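Local coordinates for EGF family domain-containing protein (Toxoplasma gondii, PDB 4Z80), which binds a peptide segment of its rhoptry neck partner RON2L1, an AMA-RON2 type pairing of the parasite's moving junction during host cell invasion, at the interface of chains A and B. Residues are numbered along the deposited sequence; one frame, centred on the assembly and turned at random. Chains: chain A, EGF family domain-containing protein; chain B, Cytoadherence-linked asexual protein.

Contact 1: the interface of chains A and B. Residues chain A 130-133, 228-231; chain B 22.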
ATOM      1  N   THR A 130       1.619  14.237 -26.337  1.00 16.99           N
ATOM      2  CA  THR A 130       2.699  14.189 -27.312  1.00 17.87           C
ATOM      3  C   THR A 130       2.827  15.539 -28.002  1.00 20.11           C
ATOM      4  O   THR A 130       3.304  15.620 -29.126  1.00 19.45           O
ATOM      5  CB  THR A 130       2.475  13.086 -28.370  1.00 19.51           C
ATOM      6  OG1 THR A 130       1.217  13.292 -29.025  1.00 19.74           O
ATOM      7  CG2 THR A 130       2.489  11.715 -27.720  1.00 18.17           C
ATOM      8  N   THR A 131       2.418  16.598 -27.314  1.00 17.02           N
ATOM      9  CA  THR A 131       2.464  17.940 -27.888  1.00 18.85           C
ATOM     10  C   THR A 131       3.874  18.293 -28.359  1.00 18.91           C
ATOM     11  O   THR A 131       4.842  18.155 -27.610  1.00 18.30           O
ATOM     12  CB  THR A 131       1.962  18.970 -26.873  1.00 20.95           C
ATOM     13  OG1 THR A 131       0.574  18.723 -26.624  1.00 22.43           O
ATOM     14  CG2 THR A 131       2.126  20.405 -27.388  1.00 21.06           C
ATOM     15  N   SER A 132       3.945  18.713 -29.624  1.00 19.10           N
ATOM     16  CA  SER A 132       5.163  19.161 -30.316  1.00 19.89           C
ATOM     17  C   SER A 132       5.999  18.006 -30.888  1.00 20.42           C
ATOM     18  O   SER A 132       6.983  18.243 -31.595  1.00 21.64           O
ATOM     19  CB  SER A 132       6.032  20.027 -29.399  1.00 19.52           C
ATOM     20  OG  SER A 132       6.921  19.263 -28.607  1.00 22.33           O
ATOM     21  N   CYS A 133       5.607  16.770 -30.595  1.00 18.48           N
ATOM     22  CA  CYS A 133       6.310  15.601 -31.125  1.00 21.68           C
ATOM     23  C   CYS A 133       6.075  15.444 -32.624  1.00 18.15           C
ATOM     24  O   CYS A 133       5.046  15.858 -33.145  1.00 21.65           O
ATOM     25  CB  CYS A 133       5.862  14.322 -30.411  1.00 20.51           C
ATOM     26  SG  CYS A 133       6.215  14.287 -28.637  1.00 19.47           S
ATOM     27  N   HIS A 228      13.987  13.519 -28.599  1.00 21.91           N
ATOM     28  CA  HIS A 228      12.955  14.414 -28.088  1.00 21.28           C
ATOM     29  C   HIS A 228      12.209  13.669 -26.979  1.00 19.80           C
ATOM     30  O   HIS A 228      11.322  12.858 -27.251  1.00 20.14           O
ATOM     31  CB  HIS A 228      12.011  14.854 -29.210  1.00 21.71           C
ATOM     32  CG  HIS A 228      11.071  15.950 -28.820  1.00 21.82           C
ATOM     33  ND1 HIS A 228      10.191  16.524 -29.712  1.00 23.41           N
ATOM     34  CD2 HIS A 228      10.866  16.573 -27.635  1.00 25.61           C
ATOM     35  CE1 HIS A 228       9.478  17.447 -29.091  1.00 23.57           C
ATOM     36  NE2 HIS A 228       9.875  17.503 -27.831  1.00 24.19           N
ATOM     37  N   VAL A 229      12.599  13.944 -25.740  1.00 19.45           N
ATOM     38  CA  VAL A 229      12.174  13.152 -24.582  1.00 18.09           C
ATOM     39  C   VAL A 229      10.659  13.116 -24.419  1.00 18.85           C
ATOM     40  O   VAL A 229      10.003  14.149 -24.281  1.00 16.70           O
ATOM     41  CB  VAL A 229      12.805  13.691 -23.283  1.00 18.83           C
ATOM     42  CG1 VAL A 229      12.340  12.894 -22.075  1.00 20.45           C
ATOM     43  CG2 VAL A 229      14.315  13.643 -23.376  1.00 23.50           C
ATOM     44  N   GLY A 230      10.111  11.904 -24.416  1.00 17.72           N
ATOM     45  CA  GLY A 230       8.683  11.710 -24.252  1.00 19.54           C
ATOM     46  C   GLY A 230       7.942  11.413 -25.536  1.00 18.41           C
ATOM     47  O   GLY A 230       6.756  11.099 -25.506  1.00 19.28           O
ATOM     48  N   CYS A 231       8.630  11.498 -26.670  1.00 17.77           N
ATOM     49  CA  CYS A 231       7.962  11.357 -27.960  1.00 16.64           C
ATOM     50  C   CYS A 231       7.981   9.936 -28.516  1.00 15.07           C
ATOM     51  O   CYS A 231       8.894   9.162 -28.222  1.00 17.47           O
ATOM     52  CB  CYS A 231       8.593  12.311 -28.973  1.00 18.34           C
ATOM     53  SG  CYS A 231       8.238  14.048 -28.606  1.00 21.56           S
TER
ATOM     54  N   PRO B  22       6.996  17.359 -24.642  1.00 18.17           N
ATOM     55  CA  PRO B  22       5.878  17.009 -23.760  1.00 19.40           C
ATOM     56  C   PRO B  22       6.253  16.681 -22.310  1.00 20.59           C
ATOM     57  O   PRO B  22       5.334  16.497 -21.505  1.00 22.31           O
ATOM     58  CB  PRO B  22       5.299  15.768 -24.440  1.00 19.49           C
ATOM     59  CG  PRO B  22       6.485  15.100 -25.036  1.00 18.90           C
ATOM     60  CD  PRO B  22       7.397  16.220 -25.488  1.00 19.36           C
TER
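A:Cys133 and A:Cys231 turn their sulfurs the same way, each SG anti to its own carbonyl carbon (chi1 -62° and -69°), and the disulfide they close meets the ring of B:Pro22. The touching is done by the outer ring carbons of the proline: B:Pro22 CG lies 3.7 Å from A:Cys133 SG, and B:Pro22 CD sits 3.9 Å from A:Cys231 SG. Two loop segments of chain A, tied together by the disulfide, form a pocket that probably receives the tip of the RON2L1 loop on AMA4.

From the second segment, A:His228 swings its imidazole out with CG anti to the backbone N (chi1 -170°), and A:His228 NE2 comes within 3.6 Å of B:Pro22 CD. One face of that imidazole rests against A:Cys231 SG, while A:Ser132 O lies at its edge, in plane, so the ring spans the two segments. B:Pro22 follows a cis peptide bond, which bends the peptide where the ring turns in. On the first segment, A:Ser132 OG donates to A:Thr131 O at 2.6 Å, in the carbonyl plane and on a lone pair, which may brace the turn. From the second segment the carbonyl oxygen A:Val229 O lies 3.5 Å from B:Pro22 CD.

Contact 2: the interface of chains A and B. Residues chain A 71, 171, 266, 268; chain B 8-11.
B:Asn9 presses its CB over one face of the A:Tyr71 ring, 3.6 Å from the centroid in a CH-pi contact, with the amide plane turned almost perpendicular to the ring. This is the tight half of the site, where the peptide enters its helix in the AMA4 groove. CG of B:Asn9 stands between its backbone N and carbonyl carbon (chi1 66°), which points the amide at the backbone of A:Trp266 and A:Tyr268. There B:Asn9 ND2 gives a hydrogen bond to A:Trp266 O at 2.9 Å, close to the amide plane, and B:Asn9 OD1 takes A:Tyr268 N at 2.9 Å from above its carbonyl plane. The peptide backbone joins in: B:Asn9 N donates to A:Tyr268 O, so both polar groups of A:Tyr268's backbone are used.

A:Asp171 marks the change to the wetter side. A:Asp171 OD2 accepts B:Gln10 N at 2.9 Å on the syn side, somewhat out of the carboxylate plane, and A:Asp171 OD1 takes A:Tyr71 OH at 2.6 Å through a syn lone pair; the tyrosine thereby steadies the carboxylate. The B:Gln10 chain lies against that carboxylate, and around it several contacts run through water. Water 1 bridges A:Asp171 OD2 and B:Ser11 N, while waters 2 and 3 connect A:Tyr71 OH, B:Gln8 O and B:Gln10 NE2. In the fold, A:Asp171 near the end of helix 165-172 faces the first turn of peptide helix 10-17, with A:Tyr71 opening the 3-10 helix 71-73.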
ATOM      1  N   TYR A  71     -11.138  16.352  -7.870  1.00 17.02           N
ATOM      2  CA  TYR A  71     -11.030  15.627  -9.139  1.00 16.25           C
ATOM      3  C   TYR A  71     -11.542  14.193  -9.100  1.00 16.86           C
ATOM      4  O   TYR A  71     -12.365  13.802  -9.920  1.00 17.58           O
ATOM      5  CB  TYR A  71      -9.574  15.581  -9.604  1.00 19.12           C
ATOM      6  CG  TYR A  71      -8.928  16.926  -9.854  1.00 15.25           C
ATOM      7  CD1 TYR A  71      -9.255  17.675 -10.976  1.00 17.02           C
ATOM      8  CD2 TYR A  71      -7.970  17.426  -8.986  1.00 17.40           C
ATOM      9  CE1 TYR A  71      -8.653  18.901 -11.213  1.00 16.37           C
ATOM     10  CE2 TYR A  71      -7.366  18.646  -9.215  1.00 18.00           C
ATOM     11  CZ  TYR A  71      -7.713  19.377 -10.333  1.00 17.94           C
ATOM     12  OH  TYR A  71      -7.107  20.591 -10.567  1.00 19.07           O
ATOM     13  N   ASP A 171      -3.340  23.056  -6.870  1.00 17.26           N
ATOM     14  CA  ASP A 171      -3.738  21.679  -6.563  1.00 17.11           C
ATOM     15  C   ASP A 171      -3.237  21.211  -5.207  1.00 16.91           C
ATOM     16  O   ASP A 171      -4.014  20.693  -4.419  1.00 18.36           O
ATOM     17  CB  ASP A 171      -3.249  20.708  -7.649  1.00 18.47           C
ATOM     18  CG  ASP A 171      -4.171  20.657  -8.860  1.00 19.22           C
ATOM     19  OD1 ASP A 171      -5.291  21.207  -8.806  1.00 18.74           O
ATOM     20  OD2 ASP A 171      -3.780  20.040  -9.875  1.00 19.03           O
ATOM     21  N   TRP A 266       0.556  13.155 -10.626  1.00 15.53           N
ATOM     22  CA  TRP A 266       0.041  12.341 -11.720  1.00 13.97           C
ATOM     23  C   TRP A 266      -1.013  13.101 -12.498  1.00 13.38           C
ATOM     24  O   TRP A 266      -1.781  13.874 -11.923  1.00 16.65           O
ATOM     25  CB  TRP A 266      -0.548  11.028 -11.197  1.00 12.63           C
ATOM     26  CG  TRP A 266       0.346  10.344 -10.238  1.00 13.52           C
ATOM     27  CD1 TRP A 266       0.095  10.112  -8.921  1.00 14.26           C
ATOM     28  CD2 TRP A 266       1.647   9.804 -10.501  1.00 12.07           C
ATOM     29  NE1 TRP A 266       1.152   9.457  -8.346  1.00 13.73           N
ATOM     30  CE2 TRP A 266       2.121   9.256  -9.294  1.00 12.28           C
ATOM     31  CE3 TRP A 266       2.457   9.726 -11.640  1.00 13.68           C
ATOM     32  CZ2 TRP A 266       3.369   8.635  -9.191  1.00 12.26           C
ATOM     33  CZ3 TRP A 266       3.698   9.108 -11.534  1.00 12.42           C
ATOM     34  CH2 TRP A 266       4.139   8.573 -10.322  1.00 12.13           C
ATOM     35  N   TYR A 268      -4.448  13.916 -14.445  1.00 14.74           N
ATOM     36  CA  TYR A 268      -5.837  13.510 -14.578  1.00 15.38           C
ATOM     37  C   TYR A 268      -6.569  14.391 -15.579  1.00 18.52           C
ATOM     38  O   TYR A 268      -6.527  15.619 -15.491  1.00 17.63           O
ATOM     39  CB  TYR A 268      -6.586  13.558 -13.241  1.00 16.12           C
ATOM     40  CG  TYR A 268      -8.066  13.348 -13.461  1.00 16.19           C
ATOM     41  CD1 TYR A 268      -8.555  12.107 -13.855  1.00 15.98           C
ATOM     42  CD2 TYR A 268      -8.966  14.397 -13.337  1.00 16.38           C
ATOM     43  CE1 TYR A 268      -9.897  11.914 -14.092  1.00 16.70           C
ATOM     44  CE2 TYR A 268     -10.316  14.210 -13.576  1.00 17.93           C
ATOM     45  CZ  TYR A 268     -10.772  12.964 -13.948  1.00 18.76           C
ATOM     46  OH  TYR A 268     -12.108  12.763 -14.191  1.00 24.50           O
TER
ATOM     47  N   GLN B   8      -9.408  18.904 -15.981  1.00 22.91           N
ATOM     48  CA  GLN B   8      -8.129  18.225 -15.850  1.00 18.25           C
ATOM     49  C   GLN B   8      -7.365  18.887 -14.725  1.00 19.78           C
ATOM     50  O   GLN B   8      -7.599  20.062 -14.422  1.00 18.63           O
ATOM     51  CB  GLN B   8      -7.337  18.281 -17.158  1.00 24.10           C
ATOM     52  CG  GLN B   8      -6.881  19.672 -17.533  1.00 23.22           C
ATOM     53  CD  GLN B   8      -6.364  19.765 -18.959  1.00 27.12           C
ATOM     54  OE1 GLN B   8      -6.775  20.647 -19.716  1.00 31.73           O
ATOM     55  NE2 GLN B   8      -5.453  18.866 -19.331  1.00 22.43           N
ATOM     56  N   ASN B   9      -6.462  18.149 -14.089  1.00 16.64           N
ATOM     57  CA  ASN B   9      -5.665  18.742 -13.033  1.00 14.95           C
ATOM     58  C   ASN B   9      -4.459  19.453 -13.622  1.00 16.35           C
ATOM     59  O   ASN B   9      -4.252  19.451 -14.832  1.00 16.69           O
ATOM     60  CB  ASN B   9      -5.243  17.701 -11.982  1.00 15.33           C
ATOM     61  CG  ASN B   9      -4.294  16.630 -12.512  1.00 16.55           C
ATOM     62  OD1 ASN B   9      -3.833  16.661 -13.652  1.00 16.69           O
ATOM     63  ND2 ASN B   9      -4.005  15.655 -11.652  1.00 16.19           N
ATOM     64  N   GLN B  10      -3.683  20.089 -12.759  1.00 15.96           N
ATOM     65  CA  GLN B  10      -2.601  20.941 -13.232  1.00 17.53           C
ATOM     66  C   GLN B  10      -1.481  20.141 -13.882  1.00 18.69           C
ATOM     67  O   GLN B  10      -0.856  20.614 -14.829  1.00 17.91           O
ATOM     68  CB  GLN B  10      -2.049  21.784 -12.083  1.00 18.40           C
ATOM     69  CG  GLN B  10      -3.030  22.836 -11.600  1.00 22.12           C
ATOM     70  CD  GLN B  10      -3.318  23.899 -12.648  1.00 29.69           C
ATOM     71  OE1 GLN B  10      -2.447  24.266 -13.439  1.00 26.71           O
ATOM     72  NE2 GLN B  10      -4.551  24.389 -12.663  1.00 36.35           N
ATOM     73  N   SER B  11      -1.220  18.928 -13.403  1.00 16.17           N
ATOM     74  CA  SER B  11      -0.148  18.138 -13.998  1.00 15.58           C
ATOM     75  C   SER B  11      -0.532  17.660 -15.401  1.00 14.66           C
ATOM     76  O   SER B  11       0.334  17.488 -16.262  1.00 17.61           O
ATOM     77  CB  SER B  11       0.215  16.961 -13.096  1.00 16.67           C
ATOM     78  OG  SER B  11       0.986  17.421 -11.999  1.00 16.25           O
TER
HETATM   79  O   HOH W   1      -1.942  18.316 -10.766  1.00 16.78           O
HETATM   80  O   HOH W   2      -7.709  22.554 -12.511  1.00 34.61           O
HETATM   81  O   HOH W   3      -6.385  23.855 -10.214  1.00 39.74           O

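Contact 3: the interface of chains A and B. Residues chain A 129-131, 157; chain B 15-16, 21-22.
B:Glu16 plants its carboxylate on the hydroxyls of A:Ser129 and A:Thr131, joining the peptide helix 10-17 to a loop of AMA4, a member of the AMA1 family of RON2 receptors. The polar links form a fork. A:Thr131 OG1 donates to B:Glu16 OE1 at 2.6 Å through that oxygen's syn lone pair, and A:Ser129 OG donates to B:Glu16 OE2 at 2.8 Å, also on the syn side but 19° out of the carboxylate plane. Each oxygen thus has its own hydroxyl, which restrains rotation of the carboxylate. CG of B:Glu16 lies anti to its carbonyl carbon (chi1 -44°), and a bend at chi2 folds the chain round towards the two hydroxyls.

Within chain A the two donors are tied to each other: A:Thr131 N gives a nearly straight bond to A:Ser129 OG at 3.1 Å. A:Thr131 OG1 lies 3.0 Å from A:Ser129 OG and could at most share its hydrogen between serine and carboxylate, the bond to B:Glu16 OE1 being the shorter.

Van der Waals contacts flank the fork. B:Pro15 CG makes an apolar contact with A:Ser129 CB at 3.9 Å. The A:Tyr157 side chain crosses B:Pro15 at about a right angle and touches it with its phenol oxygen, A:Tyr157 OH being 3.5 Å from B:Pro15 CG. At the other flank, proline carbons lie against backbone oxygens: B:Pro21 CB is 3.4 Å from A:Thr131 O, and B:Pro22 CB is 3.4 Å from A:Ser129 O.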
ATOM      1  N   SER A 129       0.636  13.163 -23.075  1.00 16.96           N
ATOM      2  CA  SER A 129       0.664  14.181 -24.121  1.00 20.01           C
ATOM      3  C   SER A 129       1.816  13.902 -25.068  1.00 13.93           C
ATOM      4  O   SER A 129       2.855  13.383 -24.661  1.00 17.54           O
ATOM      5  CB  SER A 129       0.806  15.583 -23.522  1.00 20.82           C
ATOM      6  OG  SER A 129       1.024  16.552 -24.540  1.00 22.54           O
ATOM      7  N   THR A 130       1.619  14.237 -26.337  1.00 16.99           N
ATOM      8  CA  THR A 130       2.699  14.189 -27.312  1.00 17.87           C
ATOM      9  C   THR A 130       2.827  15.539 -28.002  1.00 20.11           C
ATOM     10  O   THR A 130       3.304  15.620 -29.126  1.00 19.45           O
ATOM     11  CB  THR A 130       2.475  13.086 -28.370  1.00 19.51           C
ATOM     12  OG1 THR A 130       1.217  13.292 -29.025  1.00 19.74           O
ATOM     13  CG2 THR A 130       2.489  11.715 -27.720  1.00 18.17           C
ATOM     14  N   THR A 131       2.418  16.598 -27.314  1.00 17.02           N
ATOM     15  CA  THR A 131       2.464  17.940 -27.888  1.00 18.85           C
ATOM     16  C   THR A 131       3.874  18.293 -28.359  1.00 18.91           C
ATOM     17  O   THR A 131       4.842  18.155 -27.610  1.00 18.30           O
ATOM     18  CB  THR A 131       1.962  18.970 -26.873  1.00 20.95           C
ATOM     19  OG1 THR A 131       0.574  18.723 -26.624  1.00 22.43           O
ATOM     20  CG2 THR A 131       2.126  20.405 -27.388  1.00 21.06           C
ATOM     21  N   TYR A 157       6.513  11.247 -13.795  1.00 14.60           N
ATOM     22  CA  TYR A 157       5.777  11.968 -14.829  1.00 14.70           C
ATOM     23  C   TYR A 157       6.283  13.411 -14.852  1.00 16.35           C
ATOM     24  O   TYR A 157       6.364  14.056 -13.807  1.00 16.41           O
ATOM     25  CB  TYR A 157       4.264  11.907 -14.574  1.00 14.49           C
ATOM     26  CG  TYR A 157       3.463  12.760 -15.524  1.00 16.43           C
ATOM     27  CD1 TYR A 157       3.394  12.456 -16.879  1.00 17.65           C
ATOM     28  CD2 TYR A 157       2.779  13.877 -15.069  1.00 19.10           C
ATOM     29  CE1 TYR A 157       2.666  13.252 -17.748  1.00 19.26           C
ATOM     30  CE2 TYR A 157       2.048  14.668 -15.928  1.00 16.63           C
ATOM     31  CZ  TYR A 157       2.000  14.361 -17.260  1.00 18.13           C
ATOM     32  OH  TYR A 157       1.271  15.170 -18.104  1.00 22.70           O
TER
ATOM     33  N   PRO B  15       2.011  19.908 -19.603  1.00 17.06           N
ATOM     34  CA  PRO B  15       2.738  19.819 -20.882  1.00 16.95           C
ATOM     35  C   PRO B  15       2.259  20.813 -21.938  1.00 18.94           C
ATOM     36  O   PRO B  15       3.017  21.156 -22.839  1.00 19.41           O
ATOM     37  CB  PRO B  15       2.485  18.373 -21.344  1.00 19.15           C
ATOM     38  CG  PRO B  15       1.451  17.818 -20.428  1.00 19.85           C
ATOM     39  CD  PRO B  15       1.485  18.603 -19.173  1.00 16.89           C
ATOM     40  N   GLU B  16       1.025  21.277 -21.818  1.00 18.16           N
ATOM     41  CA  GLU B  16       0.448  22.189 -22.800  1.00 18.41           C
ATOM     42  C   GLU B  16       0.850  23.643 -22.520  1.00 22.43           C
ATOM     43  O   GLU B  16       0.646  24.522 -23.361  1.00 23.70           O
ATOM     44  CB  GLU B  16      -1.074  22.045 -22.807  1.00 20.52           C
ATOM     45  CG  GLU B  16      -1.548  20.586 -22.775  1.00 21.88           C
ATOM     46  CD  GLU B  16      -0.932  19.756 -23.885  1.00 24.96           C
ATOM     47  OE1 GLU B  16      -0.634  20.326 -24.957  1.00 25.32           O
ATOM     48  OE2 GLU B  16      -0.738  18.538 -23.687  1.00 24.84           O
ATOM     49  N   PRO B  21       7.592  20.970 -24.219  1.00 21.26           N
ATOM     50  CA  PRO B  21       6.761  19.763 -24.185  1.00 20.34           C
ATOM     51  C   PRO B  21       7.432  18.601 -24.912  1.00 20.77           C
ATOM     52  O   PRO B  21       8.311  18.841 -25.734  1.00 22.72           O
ATOM     53  CB  PRO B  21       5.486  20.193 -24.908  1.00 20.99           C
ATOM     54  CG  PRO B  21       5.943  21.272 -25.850  1.00 22.08           C
ATOM     55  CD  PRO B  21       7.035  22.001 -25.115  1.00 21.72           C
ATOM     56  N   PRO B  22       6.996  17.359 -24.642  1.00 18.17           N
ATOM     57  CA  PRO B  22       5.878  17.009 -23.760  1.00 19.40           C
ATOM     58  C   PRO B  22       6.253  16.681 -22.310  1.00 20.59           C
ATOM     59  O   PRO B  22       5.334  16.497 -21.505  1.00 22.31           O
ATOM     60  CB  PRO B  22       5.299  15.768 -24.440  1.00 19.49           C
ATOM     61  CG  PRO B  22       6.485  15.100 -25.036  1.00 18.90           C
ATOM     62  CD  PRO B  22       7.397  16.220 -25.488  1.00 19.36           C
TER

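Contact 1 and contact 3 are neighbours, their C-alpha centres about 6 Å apart, and share A:Thr130, A:Thr131 and B:Pro22. The same loop of AMA4 therefore serves both B:Pro22 and the peptide's glutamate. Contact 2 lies about 14 Å from contact 3 and 19 Å from contact 1, centre to centre. Peptide helix 10-17 links the two ends, beginning in contact 2 and contributing B:Pro15 and B:Glu16 to contact 3. Together the three sites hold the helix near both its ends and the turn beyond it, which may fix the register of RON2L1 along its receptor.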